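Local coordinates for lombricine kinase (Urechis caupo, PDB 3JPZ), which catalyses the reversible transfer of a phosphoryl group between ATP and the guanidino compound lombricine, as a member of the phosphagen kinase family, at residues N5-N10 and R32-K37; V21-N26 and I80-K85; E67-F72 and A269-L274. All coordinates share one frame; numbering follows the deposited sequence.

Interaction 1: N5-N10 and R32-K37; sequences NDAKAN and RLFGKK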
ATOM      1  N   ASN A   5     -22.777  -8.603  -5.860  1.00 28.65           N
ATOM      2  CA  ASN A   5     -21.422  -8.082  -5.975  1.00 25.07           C
ATOM      3  C   ASN A   5     -21.055  -7.884  -7.436  1.00 22.05           C
ATOM      4  O   ASN A   5     -20.091  -8.459  -7.938  1.00 22.81           O
ATOM      5  CB  ASN A   5     -20.434  -9.031  -5.304  1.00 32.35           C
ATOM      6  CG  ASN A   5     -19.147  -8.342  -4.930  1.00 28.21           C
ATOM      7  OD1 ASN A   5     -19.069  -7.114  -4.944  1.00 28.56           O
ATOM      8  ND2 ASN A   5     -18.129  -9.122  -4.591  1.00 33.39           N
ATOM      9  N   ASP A   6     -21.836  -7.049  -8.107  1.00 20.20           N
ATOM     10  CA  ASP A   6     -21.781  -6.925  -9.552  1.00 23.16           C
ATOM     11  C   ASP A   6     -21.194  -5.571  -9.964  1.00 36.36           C
ATOM     12  O   ASP A   6     -20.736  -4.797  -9.125  1.00 21.27           O
ATOM     13  CB  ASP A   6     -23.185  -7.107 -10.130  1.00 26.45           C
ATOM     14  CG  ASP A   6     -24.151  -6.036  -9.661  1.00 32.72           C
ATOM     15  OD1 ASP A   6     -23.756  -5.208  -8.816  1.00 26.46           O
ATOM     16  OD2 ASP A   6     -25.303  -6.016 -10.136  1.00 34.52           O
ATOM     17  N   ALA A   7     -21.202  -5.288 -11.261  1.00 19.69           N
ATOM     18  CA  ALA A   7     -20.600  -4.059 -11.758  1.00 20.16           C
ATOM     19  C   ALA A   7     -21.206  -2.817 -11.100  1.00 21.24           C
ATOM     20  O   ALA A   7     -20.493  -1.866 -10.794  1.00 22.49           O
ATOM     21  CB  ALA A   7     -20.737  -3.987 -13.279  1.00 24.95           C
ATOM     22  N   LYS A   8     -22.516  -2.828 -10.878  1.00 27.11           N
ATOM     23  CA  LYS A   8     -23.201  -1.682 -10.277  1.00 30.56           C
ATOM     24  C   LYS A   8     -22.691  -1.418  -8.866  1.00 28.65           C
ATOM     25  O   LYS A   8     -22.385  -0.280  -8.497  1.00 18.11           O
ATOM     26  CB  LYS A   8     -24.710  -1.933 -10.232  1.00 36.01           C
ATOM     27  CG  LYS A   8     -25.539  -0.732  -9.788  1.00 34.86           C
ATOM     28  CD  LYS A   8     -27.013  -1.104  -9.640  1.00 45.55           C
ATOM     29  CE  LYS A   8     -27.840   0.042  -9.071  1.00 57.51           C
ATOM     30  NZ  LYS A   8     -29.302  -0.274  -9.055  1.00 66.21           N
ATOM     31  N   ALA A   9     -22.607  -2.482  -8.079  1.00 21.04           N
ATOM     32  CA  ALA A   9     -22.169  -2.385  -6.697  1.00 13.98           C
ATOM     33  C   ALA A   9     -20.715  -1.912  -6.616  1.00 15.90           C
ATOM     34  O   ALA A   9     -20.286  -1.340  -5.608  1.00 21.15           O
ATOM     35  CB  ALA A   9     -22.320  -3.741  -6.012  1.00 14.72           C
ATOM     36  N   ASN A  10     -19.965  -2.142  -7.687  1.00 19.14           N
ATOM     37  CA  ASN A  10     -18.517  -2.019  -7.642  1.00 17.03           C
ATOM     38  C   ASN A  10     -17.937  -0.830  -8.385  1.00 12.58           C
ATOM     39  O   ASN A  10     -16.743  -0.566  -8.296  1.00 13.39           O
ATOM     40  CB  ASN A  10     -17.889  -3.296  -8.183  1.00 13.97           C
ATOM     41  CG  ASN A  10     -17.856  -4.398  -7.143  1.00 16.83           C
ATOM     42  OD1 ASN A  10     -17.148  -4.300  -6.144  1.00 18.82           O
ATOM     43  ND2 ASN A  10     -18.614  -5.458  -7.379  1.00 22.01           N
ATOM     44  N   ARG A  32     -18.906  -4.157 -19.037  1.00 22.18           N
ATOM     45  CA  ARG A  32     -18.390  -5.080 -20.038  1.00 23.96           C
ATOM     46  C   ARG A  32     -17.174  -5.823 -19.521  1.00 32.72           C
ATOM     47  O   ARG A  32     -17.017  -7.020 -19.760  1.00 24.09           O
ATOM     48  CB  ARG A  32     -17.992  -4.322 -21.298  1.00 23.38           C
ATOM     49  CG  ARG A  32     -19.149  -3.914 -22.178  1.00 24.59           C
ATOM     50  CD  ARG A  32     -18.663  -3.491 -23.559  1.00 23.25           C
ATOM     51  NE  ARG A  32     -18.044  -2.171 -23.532  1.00 21.90           N
ATOM     52  CZ  ARG A  32     -18.714  -1.024 -23.548  1.00 30.23           C
ATOM     53  NH1 ARG A  32     -20.036  -1.025 -23.594  1.00 31.53           N
ATOM     54  NH2 ARG A  32     -18.060   0.129 -23.522  1.00 35.22           N
ATOM     55  N   LEU A  33     -16.316  -5.097 -18.811  1.00 26.65           N
ATOM     56  CA  LEU A  33     -15.026  -5.618 -18.381  1.00 27.81           C
ATOM     57  C   LEU A  33     -15.125  -6.322 -17.042  1.00 24.31           C
ATOM     58  O   LEU A  33     -14.261  -7.125 -16.686  1.00 27.04           O
ATOM     59  CB  LEU A  33     -14.015  -4.469 -18.307  1.00 14.57           C
ATOM     60  CG  LEU A  33     -13.921  -3.746 -19.645  1.00 14.52           C
ATOM     61  CD1 LEU A  33     -13.108  -2.457 -19.546  1.00 27.46           C
ATOM     62  CD2 LEU A  33     -13.321  -4.684 -20.669  1.00 20.00           C
ATOM     63  N   PHE A  34     -16.189  -6.027 -16.306  1.00 23.57           N
ATOM     64  CA  PHE A  34     -16.414  -6.641 -15.003  1.00 26.17           C
ATOM     65  C   PHE A  34     -16.726  -8.119 -15.209  1.00 16.65           C
ATOM     66  O   PHE A  34     -17.574  -8.470 -16.019  1.00 27.15           O
ATOM     67  CB  PHE A  34     -17.573  -5.943 -14.288  1.00 30.34           C
ATOM     68  CG  PHE A  34     -17.631  -6.219 -12.816  1.00 30.19           C
ATOM     69  CD1 PHE A  34     -16.921  -5.437 -11.928  1.00 23.36           C
ATOM     70  CD2 PHE A  34     -18.401  -7.254 -12.318  1.00 38.73           C
ATOM     71  CE1 PHE A  34     -16.969  -5.687 -10.576  1.00 27.90           C
ATOM     72  CE2 PHE A  34     -18.456  -7.501 -10.965  1.00 27.16           C
ATOM     73  CZ  PHE A  34     -17.738  -6.720 -10.096  1.00 27.61           C
ATOM     74  N   GLY A  35     -16.022  -8.986 -14.494  1.00 24.95           N
ATOM     75  CA  GLY A  35     -16.223 -10.416 -14.652  1.00 40.80           C
ATOM     76  C   GLY A  35     -15.244 -11.039 -15.631  1.00 39.71           C
ATOM     77  O   GLY A  35     -15.156 -12.261 -15.745  1.00 37.54           O
ATOM     78  N   LYS A  36     -14.510 -10.195 -16.349  1.00 40.43           N
ATOM     79  CA  LYS A  36     -13.437 -10.677 -17.206  1.00 29.71           C
ATOM     80  C   LYS A  36     -12.180 -10.912 -16.378  1.00 31.54           C
ATOM     81  O   LYS A  36     -11.947 -10.258 -15.358  1.00 21.69           O
ATOM     82  CB  LYS A  36     -13.136  -9.691 -18.333  1.00 25.22           C
ATOM     83  CG  LYS A  36     -14.345  -9.266 -19.138  1.00 21.11           C
ATOM     84  CD  LYS A  36     -13.935  -8.659 -20.469  1.00 28.43           C
ATOM     85  CE  LYS A  36     -13.460  -9.736 -21.436  1.00 34.46           C
ATOM     86  NZ  LYS A  36     -12.810  -9.170 -22.646  1.00 39.32           N
ATOM     87  N   LYS A  37     -11.374 -11.863 -16.824  1.00 21.64           N
ATOM     88  CA  LYS A  37     -10.133 -12.182 -16.154  1.00 30.32           C
ATOM     89  C   LYS A  37      -9.135 -12.688 -17.177  1.00 29.22           C
ATOM     90  O   LYS A  37      -9.497 -13.420 -18.095  1.00 30.86           O
ATOM     91  CB  LYS A  37     -10.361 -13.247 -15.081  1.00 43.96           C
ATOM     92  CG  LYS A  37     -10.724 -14.624 -15.625  1.00 56.38           C
ATOM     93  CD  LYS A  37     -10.595 -15.697 -14.555  1.00 61.03           C
ATOM     94  CE  LYS A  37     -11.107 -15.198 -13.211  1.00 64.00           C
ATOM     95  NZ  LYS A  37     -11.175 -16.273 -12.188  1.00 53.29           N
TER

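Interaction 2: V21-N26 and I80-K85; sequences VGRHLN and INEKHK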
ATOM      1  N   VAL A  21      -8.139   7.385 -16.326  1.00 15.22           N
ATOM      2  CA  VAL A  21      -8.998   6.208 -16.411  1.00 18.12           C
ATOM      3  C   VAL A  21     -10.448   6.602 -16.193  1.00 15.37           C
ATOM      4  O   VAL A  21     -11.339   6.107 -16.880  1.00 14.01           O
ATOM      5  CB  VAL A  21      -8.611   5.139 -15.389  1.00 10.52           C
ATOM      6  CG1 VAL A  21      -9.715   4.102 -15.248  1.00 26.36           C
ATOM      7  CG2 VAL A  21      -7.304   4.477 -15.788  1.00 10.85           C
ATOM      8  N   GLY A  22     -10.667   7.510 -15.245  1.00 18.45           N
ATOM      9  CA  GLY A  22     -12.004   7.920 -14.856  1.00 19.65           C
ATOM     10  C   GLY A  22     -12.763   8.694 -15.915  1.00 16.33           C
ATOM     11  O   GLY A  22     -13.982   8.799 -15.855  1.00 27.89           O
ATOM     12  N   ARG A  23     -12.044   9.246 -16.884  1.00 16.65           N
ATOM     13  CA  ARG A  23     -12.681   9.981 -17.971  1.00 23.97           C
ATOM     14  C   ARG A  23     -13.045   9.065 -19.128  1.00 29.70           C
ATOM     15  O   ARG A  23     -13.762   9.477 -20.038  1.00 28.42           O
ATOM     16  CB  ARG A  23     -11.778  11.103 -18.465  1.00 15.57           C
ATOM     17  CG  ARG A  23     -11.832  12.344 -17.591  1.00 29.92           C
ATOM     18  CD  ARG A  23     -11.136  13.513 -18.258  1.00 29.77           C
ATOM     19  NE  ARG A  23      -9.730  13.236 -18.536  1.00 17.04           N
ATOM     20  CZ  ARG A  23      -8.745  13.360 -17.650  1.00 19.52           C
ATOM     21  NH1 ARG A  23      -9.005  13.751 -16.410  1.00 21.27           N
ATOM     22  NH2 ARG A  23      -7.493  13.090 -18.001  1.00 24.55           N
ATOM     23  N   HIS A  24     -12.552   7.830 -19.088  1.00 13.31           N
ATOM     24  CA  HIS A  24     -12.831   6.854 -20.143  1.00 15.72           C
ATOM     25  C   HIS A  24     -13.611   5.636 -19.653  1.00 16.40           C
ATOM     26  O   HIS A  24     -14.281   4.966 -20.439  1.00 16.60           O
ATOM     27  CB  HIS A  24     -11.527   6.406 -20.803  1.00 12.91           C
ATOM     28  CG  HIS A  24     -10.792   7.513 -21.492  1.00 17.82           C
ATOM     29  ND1 HIS A  24     -11.209   8.046 -22.694  1.00 20.00           N
ATOM     30  CD2 HIS A  24      -9.674   8.192 -21.148  1.00 25.29           C
ATOM     31  CE1 HIS A  24     -10.380   9.006 -23.061  1.00 20.39           C
ATOM     32  NE2 HIS A  24      -9.437   9.113 -22.142  1.00 24.31           N
ATOM     33  N   LEU A  25     -13.539   5.357 -18.355  1.00 16.06           N
ATOM     34  CA  LEU A  25     -14.174   4.171 -17.794  1.00 20.47           C
ATOM     35  C   LEU A  25     -15.559   4.522 -17.275  1.00 21.10           C
ATOM     36  O   LEU A  25     -15.755   4.692 -16.077  1.00 22.93           O
ATOM     37  CB  LEU A  25     -13.331   3.583 -16.657  1.00 13.57           C
ATOM     38  CG  LEU A  25     -13.883   2.286 -16.059  1.00 26.68           C
ATOM     39  CD1 LEU A  25     -13.959   1.185 -17.111  1.00 18.33           C
ATOM     40  CD2 LEU A  25     -13.047   1.837 -14.881  1.00 25.24           C
ATOM     41  N   ASN A  26     -16.511   4.654 -18.190  1.00 18.80           N
ATOM     42  CA  ASN A  26     -17.897   4.878 -17.818  1.00 24.77           C
ATOM     43  C   ASN A  26     -18.503   3.549 -17.407  1.00 17.37           C
ATOM     44  O   ASN A  26     -17.916   2.499 -17.663  1.00 20.65           O
ATOM     45  CB  ASN A  26     -18.670   5.499 -18.980  1.00 29.67           C
ATOM     46  CG  ASN A  26     -18.608   4.662 -20.239  1.00 25.14           C
ATOM     47  OD1 ASN A  26     -18.600   3.434 -20.185  1.00 34.32           O
ATOM     48  ND2 ASN A  26     -18.571   5.325 -21.383  1.00 36.75           N
ATOM     49  N   ILE A  80      -4.282   4.782 -23.421  1.00 16.67           N
ATOM     50  CA  ILE A  80      -3.105   4.932 -24.266  1.00 14.47           C
ATOM     51  C   ILE A  80      -3.261   6.082 -25.255  1.00 12.10           C
ATOM     52  O   ILE A  80      -2.309   6.817 -25.526  1.00 12.04           O
ATOM     53  CB  ILE A  80      -2.842   3.640 -25.078  1.00 11.41           C
ATOM     54  CG1 ILE A  80      -2.389   2.508 -24.159  1.00 16.87           C
ATOM     55  CG2 ILE A  80      -1.794   3.883 -26.147  1.00 21.21           C
ATOM     56  CD1 ILE A  80      -2.415   1.129 -24.821  1.00 13.80           C
ATOM     57  N   ASN A  81      -4.456   6.222 -25.812  1.00 16.31           N
ATOM     58  CA  ASN A  81      -4.700   7.229 -26.846  1.00 12.81           C
ATOM     59  C   ASN A  81      -4.667   8.648 -26.284  1.00 15.94           C
ATOM     60  O   ASN A  81      -4.357   9.601 -26.999  1.00 18.80           O
ATOM     61  CB  ASN A  81      -6.042   6.973 -27.522  1.00 13.41           C
ATOM     62  CG  ASN A  81      -6.354   7.985 -28.615  1.00 19.24           C
ATOM     63  OD1 ASN A  81      -5.587   8.159 -29.561  1.00 21.70           O
ATOM     64  ND2 ASN A  81      -7.494   8.644 -28.493  1.00 25.38           N
ATOM     65  N   GLU A  82      -5.000   8.795 -25.008  1.00 16.52           N
ATOM     66  CA  GLU A  82      -4.925  10.107 -24.380  1.00 23.85           C
ATOM     67  C   GLU A  82      -3.502  10.383 -23.939  1.00 23.13           C
ATOM     68  O   GLU A  82      -2.945  11.434 -24.226  1.00 16.07           O
ATOM     69  CB  GLU A  82      -5.855  10.201 -23.176  1.00 28.81           C
ATOM     70  CG  GLU A  82      -5.707  11.517 -22.418  1.00 31.87           C
ATOM     71  CD  GLU A  82      -6.882  11.805 -21.509  1.00 26.32           C
ATOM     72  OE1 GLU A  82      -7.768  10.940 -21.393  1.00 30.83           O
ATOM     73  OE2 GLU A  82      -6.926  12.899 -20.916  1.00 20.67           O
ATOM     74  N   LYS A  83      -2.917   9.424 -23.236  1.00 32.60           N
ATOM     75  CA  LYS A  83      -1.594   9.595 -22.652  1.00 31.25           C
ATOM     76  C   LYS A  83      -0.550   9.884 -23.721  1.00 29.24           C
ATOM     77  O   LYS A  83       0.354  10.693 -23.522  1.00 18.98           O
ATOM     78  CB  LYS A  83      -1.193   8.339 -21.875  1.00 18.78           C
ATOM     79  CG  LYS A  83       0.269   8.301 -21.482  1.00 25.93           C
ATOM     80  CD  LYS A  83       0.593   9.374 -20.458  1.00 23.04           C
ATOM     81  CE  LYS A  83       2.094   9.546 -20.293  1.00 19.52           C
ATOM     82  NZ  LYS A  83       2.414  10.852 -19.663  1.00 28.68           N
ATOM     83  N   HIS A  84      -0.687   9.221 -24.861  1.00 15.82           N
ATOM     84  CA  HIS A  84       0.307   9.324 -25.914  1.00 18.58           C
ATOM     85  C   HIS A  84      -0.155  10.236 -27.036  1.00 12.95           C
ATOM     86  O   HIS A  84       0.351  10.168 -28.161  1.00 16.94           O
ATOM     87  CB  HIS A  84       0.664   7.927 -26.413  1.00 16.95           C
ATOM     88  CG  HIS A  84       1.319   7.094 -25.359  1.00 15.24           C
ATOM     89  ND1 HIS A  84       2.652   7.222 -25.036  1.00 14.53           N
ATOM     90  CD2 HIS A  84       0.813   6.171 -24.509  1.00 10.75           C
ATOM     91  CE1 HIS A  84       2.945   6.389 -24.053  1.00 10.11           C
ATOM     92  NE2 HIS A  84       1.847   5.745 -23.710  1.00 10.04           N
ATOM     93  N   LYS A  85      -1.111  11.096 -26.697  1.00 20.44           N
ATOM     94  CA  LYS A  85      -1.557  12.176 -27.566  1.00 20.88           C
ATOM     95  C   LYS A  85      -1.743  11.731 -29.007  1.00 18.94           C
ATOM     96  O   LYS A  85      -1.080  12.228 -29.919  1.00 22.98           O
ATOM     97  CB  LYS A  85      -0.563  13.335 -27.499  1.00 25.44           C
ATOM     98  CG  LYS A  85      -0.383  13.906 -26.098  1.00 29.09           C
ATOM     99  CD  LYS A  85       0.363  15.233 -26.139  1.00 39.69           C
ATOM    100  CE  LYS A  85       0.909  15.620 -24.773  1.00 50.11           C
ATOM    101  NZ  LYS A  85       1.998  14.715 -24.317  1.00 46.86           N
TER
HETATM  102  O   HOH W   1     -10.168  12.484 -21.692  1.00 25.97           O

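Interaction 3: E67-F72 and A269-L274; sequences ESYEVF and ACPSNL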
ATOM      1  N   GLU A  67      -1.399  -9.957 -20.759  1.00 21.53           N
ATOM      2  CA  GLU A  67      -2.725 -10.247 -21.268  1.00 32.34           C
ATOM      3  C   GLU A  67      -3.692  -9.115 -20.927  1.00 12.53           C
ATOM      4  O   GLU A  67      -4.731  -8.958 -21.558  1.00 18.18           O
ATOM      5  CB  GLU A  67      -3.216 -11.576 -20.690  1.00 30.84           C
ATOM      6  CG  GLU A  67      -2.577 -12.824 -21.323  1.00 35.19           C
ATOM      7  CD  GLU A  67      -1.177 -13.142 -20.795  1.00 40.53           C
ATOM      8  OE1 GLU A  67      -0.642 -12.385 -19.958  1.00 22.24           O
ATOM      9  OE2 GLU A  67      -0.601 -14.167 -21.220  1.00 51.17           O
ATOM     10  N   SER A  68      -3.336  -8.320 -19.931  1.00 12.42           N
ATOM     11  CA  SER A  68      -4.161  -7.189 -19.529  1.00 26.14           C
ATOM     12  C   SER A  68      -4.508  -6.284 -20.701  1.00 11.82           C
ATOM     13  O   SER A  68      -5.622  -5.786 -20.795  1.00 19.51           O
ATOM     14  CB  SER A  68      -3.451  -6.371 -18.458  1.00 17.55           C
ATOM     15  OG  SER A  68      -3.476  -7.042 -17.216  1.00 12.72           O
ATOM     16  N   TYR A  69      -3.557  -6.067 -21.597  1.00 15.67           N
ATOM     17  CA  TYR A  69      -3.777  -5.159 -22.722  1.00 20.18           C
ATOM     18  C   TYR A  69      -4.847  -5.657 -23.695  1.00 25.79           C
ATOM     19  O   TYR A  69      -5.509  -4.867 -24.357  1.00 18.23           O
ATOM     20  CB  TYR A  69      -2.455  -4.890 -23.443  1.00 24.10           C
ATOM     21  CG  TYR A  69      -1.549  -3.970 -22.658  1.00 13.01           C
ATOM     22  CD1 TYR A  69      -1.704  -2.593 -22.733  1.00 24.28           C
ATOM     23  CD2 TYR A  69      -0.564  -4.471 -21.826  1.00 12.85           C
ATOM     24  CE1 TYR A  69      -0.890  -1.746 -22.015  1.00 10.88           C
ATOM     25  CE2 TYR A  69       0.256  -3.633 -21.108  1.00 13.18           C
ATOM     26  CZ  TYR A  69       0.087  -2.265 -21.209  1.00 26.43           C
ATOM     27  OH  TYR A  69       0.891  -1.403 -20.498  1.00 16.82           O
ATOM     28  N   GLU A  70      -5.034  -6.966 -23.783  1.00 25.40           N
ATOM     29  CA  GLU A  70      -6.050  -7.479 -24.686  1.00 24.21           C
ATOM     30  C   GLU A  70      -7.386  -7.728 -23.974  1.00 21.29           C
ATOM     31  O   GLU A  70      -8.425  -7.331 -24.478  1.00 24.04           O
ATOM     32  CB  GLU A  70      -5.557  -8.729 -25.417  1.00 30.09           C
ATOM     33  CG  GLU A  70      -4.968  -9.793 -24.527  1.00 43.82           C
ATOM     34  CD  GLU A  70      -4.918 -11.149 -25.204  1.00 61.97           C
ATOM     35  OE1 GLU A  70      -4.585 -11.203 -26.408  1.00 67.19           O
ATOM     36  OE2 GLU A  70      -5.215 -12.160 -24.532  1.00 70.26           O
ATOM     37  N   VAL A  71      -7.365  -8.357 -22.803  1.00 27.78           N
ATOM     38  CA  VAL A  71      -8.607  -8.662 -22.093  1.00 28.44           C
ATOM     39  C   VAL A  71      -9.351  -7.381 -21.720  1.00 22.64           C
ATOM     40  O   VAL A  71     -10.577  -7.316 -21.805  1.00 28.98           O
ATOM     41  CB  VAL A  71      -8.351  -9.515 -20.835  1.00 25.90           C
ATOM     42  CG1 VAL A  71      -9.602  -9.582 -19.961  1.00 21.95           C
ATOM     43  CG2 VAL A  71      -7.910 -10.903 -21.236  1.00 21.03           C
ATOM     44  N   PHE A  72      -8.604  -6.365 -21.313  1.00 15.70           N
ATOM     45  CA  PHE A  72      -9.171  -5.048 -21.043  1.00 21.07           C
ATOM     46  C   PHE A  72      -8.709  -4.077 -22.111  1.00 24.07           C
ATOM     47  O   PHE A  72      -8.446  -2.907 -21.845  1.00 23.11           O
ATOM     48  CB  PHE A  72      -8.759  -4.602 -19.650  1.00 21.39           C
ATOM     49  CG  PHE A  72      -8.975  -5.662 -18.618  1.00 17.29           C
ATOM     50  CD1 PHE A  72     -10.258  -6.030 -18.257  1.00 13.42           C
ATOM     51  CD2 PHE A  72      -7.905  -6.334 -18.055  1.00 22.03           C
ATOM     52  CE1 PHE A  72     -10.467  -7.024 -17.329  1.00 16.39           C
ATOM     53  CE2 PHE A  72      -8.110  -7.327 -17.122  1.00 26.26           C
ATOM     54  CZ  PHE A  72      -9.388  -7.672 -16.760  1.00 25.58           C
ATOM     55  N   ALA A 269       3.991  -2.512 -17.530  1.00 16.10           N
ATOM     56  CA  ALA A 269       2.766  -2.469 -16.749  1.00 15.75           C
ATOM     57  C   ALA A 269       2.096  -1.114 -16.908  1.00 16.70           C
ATOM     58  O   ALA A 269       0.881  -1.027 -17.009  1.00 16.52           O
ATOM     59  CB  ALA A 269       3.052  -2.756 -15.289  1.00 26.07           C
ATOM     60  N   CYS A 270       2.887  -0.053 -16.942  1.00 10.81           N
ATOM     61  CA  CYS A 270       2.322   1.283 -17.081  1.00 10.54           C
ATOM     62  C   CYS A 270       2.296   1.687 -18.543  1.00 15.27           C
ATOM     63  O   CYS A 270       3.329   1.677 -19.210  1.00 15.73           O
ATOM     64  CB  CYS A 270       3.104   2.306 -16.285  1.00 10.17           C
ATOM     65  SG  CYS A 270       2.439   3.999 -16.437  1.00 13.40           S
ATOM     66  N   PRO A 271       1.108   2.055 -19.041  1.00 13.04           N
ATOM     67  CA  PRO A 271       0.893   2.425 -20.443  1.00 25.49           C
ATOM     68  C   PRO A 271       1.760   3.602 -20.872  1.00 19.72           C
ATOM     69  O   PRO A 271       2.005   3.774 -22.061  1.00 19.70           O
ATOM     70  CB  PRO A 271      -0.591   2.813 -20.481  1.00 19.48           C
ATOM     71  CG  PRO A 271      -1.199   2.123 -19.303  1.00 18.49           C
ATOM     72  CD  PRO A 271      -0.135   2.136 -18.254  1.00 11.23           C
ATOM     73  N   SER A 272       2.220   4.393 -19.909  1.00 13.46           N
ATOM     74  CA  SER A 272       3.041   5.553 -20.209  1.00 14.75           C
ATOM     75  C   SER A 272       4.346   5.124 -20.858  1.00 17.64           C
ATOM     76  O   SER A 272       4.951   5.884 -21.601  1.00 10.95           O
ATOM     77  CB  SER A 272       3.350   6.323 -18.929  1.00 22.54           C
ATOM     78  OG  SER A 272       4.236   5.587 -18.105  1.00 25.34           O
ATOM     79  N   ASN A 273       4.769   3.895 -20.576  1.00 11.03           N
ATOM     80  CA  ASN A 273       6.089   3.431 -20.967  1.00 15.60           C
ATOM     81  C   ASN A 273       6.075   2.478 -22.148  1.00 17.38           C
ATOM     82  O   ASN A 273       7.042   1.763 -22.371  1.00 18.26           O
ATOM     83  CB  ASN A 273       6.758   2.723 -19.785  1.00 33.03           C
ATOM     84  CG  ASN A 273       7.158   3.675 -18.679  1.00 41.84           C
ATOM     85  OD1 ASN A 273       7.358   4.868 -18.907  1.00 45.71           O
ATOM     86  ND2 ASN A 273       7.278   3.146 -17.465  1.00 38.87           N
ATOM     87  N   LEU A 274       4.989   2.469 -22.906  1.00 24.34           N
ATOM     88  CA  LEU A 274       4.858   1.529 -24.013  1.00 16.19           C
ATOM     89  C   LEU A 274       5.703   1.932 -25.214  1.00 17.50           C
ATOM     90  O   LEU A 274       6.289   3.016 -25.244  1.00 18.38           O
ATOM     91  CB  LEU A 274       3.396   1.408 -24.429  1.00 20.69           C
ATOM     92  CG  LEU A 274       2.579   0.499 -23.520  1.00 19.43           C
ATOM     93  CD1 LEU A 274       1.107   0.599 -23.875  1.00 20.99           C
ATOM     94  CD2 LEU A 274       3.083  -0.943 -23.628  1.00 12.88           C
TER

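Interaction 1: N5-N10 and R32-K37
Phe34 lays its ring against the start of the short helix 7-10, and following it outward from CB accounts for nearly the whole contact. CB itself sits 3.9 Å from Ala7 CB. CG, thrown anti to the backbone N (chi1 -163°), lies under Ala7, whose CA stands 3.8 Å from the ring centroid and only 10° off the ring normal, a CH-pi contact over the face. CD2 and CE2 reach Ala7 N, and CE2 also comes within 3.5 Å of Asp6 C. Here the ring meets a helix N-terminus: Asp6 is the N-cap residue, its OD1 accepting from Ala9 N at 3.0 Å, a capping bond that ties together the turn whose start lies over the ring. Further round the rim, CE1 touches Asn10 CB at 3.5 Å. The tip meets Asn5 O near the ring plane. Obliquely to the ring, Asn10 ND2 lies 3.1 Å from Phe34 CZ. That amide nitrogen is held by two bonds, to Asp6 O (2.8 Å) and Asn5 OD1 (3.0 Å), each oxygen being approached from above its carbonyl plane. At the subunit interface, Thr134 of the second subunit also bonds Asn5 OD1, and Gly136 N of that subunit bonds Asn10 OD1.

Interaction 2: V21-N26 and I80-K85
A surface bridge between two helix C-termini, within the small helical N-terminal domain of phosphagen kinases, joins Arg23 and His24 at the end of helix 20-24 to Glu82 in the last turn of helix 73-83. One carboxylate serves both basic residues, an oxygen for each. Glu82 reaches across with CG anti to its backbone N (chi1 175°) and the rest of the chain extended, which carries the carboxylate out to the neighbouring helix. His24 NE2 donates to Glu82 OE1 over a short 2.6 Å, almost in line with the C-O bond; the oxygen lies near the plane of the imidazole, while the ring and carboxylate planes stand 80° apart. Arg23 NH2 forms a salt bridge with Glu82 OE2 at 3.0 Å. It comes from above the carboxylate plane, although OE2 stays close to the guanidinium plane, and NH2 alone of that group bonds it. A water links the two sides again, donating to Glu82 OE1 at 2.9 Å and accepting a longer bond from Arg23 NE. Three hydrogen bonds thus grip the carboxylate, two at OE1 and one at OE2, and the nearby arginine would tend to keep it ionised. Alongside, Val21 of the first helix packs on Val79 and His24 on Ala78, both from helix 73-83, while Val21 and Leu25 also meet Ile48 of helix 44-53.

Interaction 3: E67-F72 and A269-L274
Tyr69 points the outer end of its ring at the side chain of Leu274, and the two come together from opposite directions. Leu274 CD1 lies 3.6 Å from Tyr69 CE1, obliquely to the ring, and Leu274 CD2 reaches the phenol end at 3.8 Å from Tyr69 OH, so one methyl lies by a ring carbon and the other by the hydroxyl. With CG anti to the carbonyl carbon (chi1 -74°), Tyr69 sends its ring from helix 68-71 toward the loop that precedes strand 279-285. There the hydroxyl enters a bend of backbone: Ala269 O is 3.5 Å from Tyr69 OH, and Pro271 N is 3.8 Å from the same oxygen. The hydrogen bond of the hydroxyl goes to Cys268 O, one residue before the loop segment. The ring of Phe76 meets that of Tyr69 with the planes inclined at about 55°, and Ile80 of helix 73-83 packs on Pro271 and Leu274, continuing the apolar surroundings. The contact spans the small N-terminal domain and the larger catalytic domain, and the Cys270 side chain lies about 9 Å from those of Arg119 and Arg223, ADP-binding residues, although no ADP is bound to this chain. Chemically, this is a buried apolar contact in which the one polar group of the tyrosine is satisfied by a main-chain carbonyl, joining tyrosine and loop both by packing and by a directional bond.

In the fold
The three contacts run from periphery to interior. Interaction 2 is a surface contact made of charge and water; interaction 3 is fully buried and mainly apolar; interaction 1, partly buried, sets an aromatic face on a helix start and shares residues with the dimer interface. Interactions 1 and 2 stay within the helical N-terminal region, whereas interaction 3 ties that region to the catalytic domain. The residue just after helix 73-83 links the last two: His84 NE2 bonds Pro271 O at 2.6 Å. Interactions 1 and 3 also touch, through Lys36 NZ, which lies 3.0 Å from Val71 O in a probable hydrogen bond.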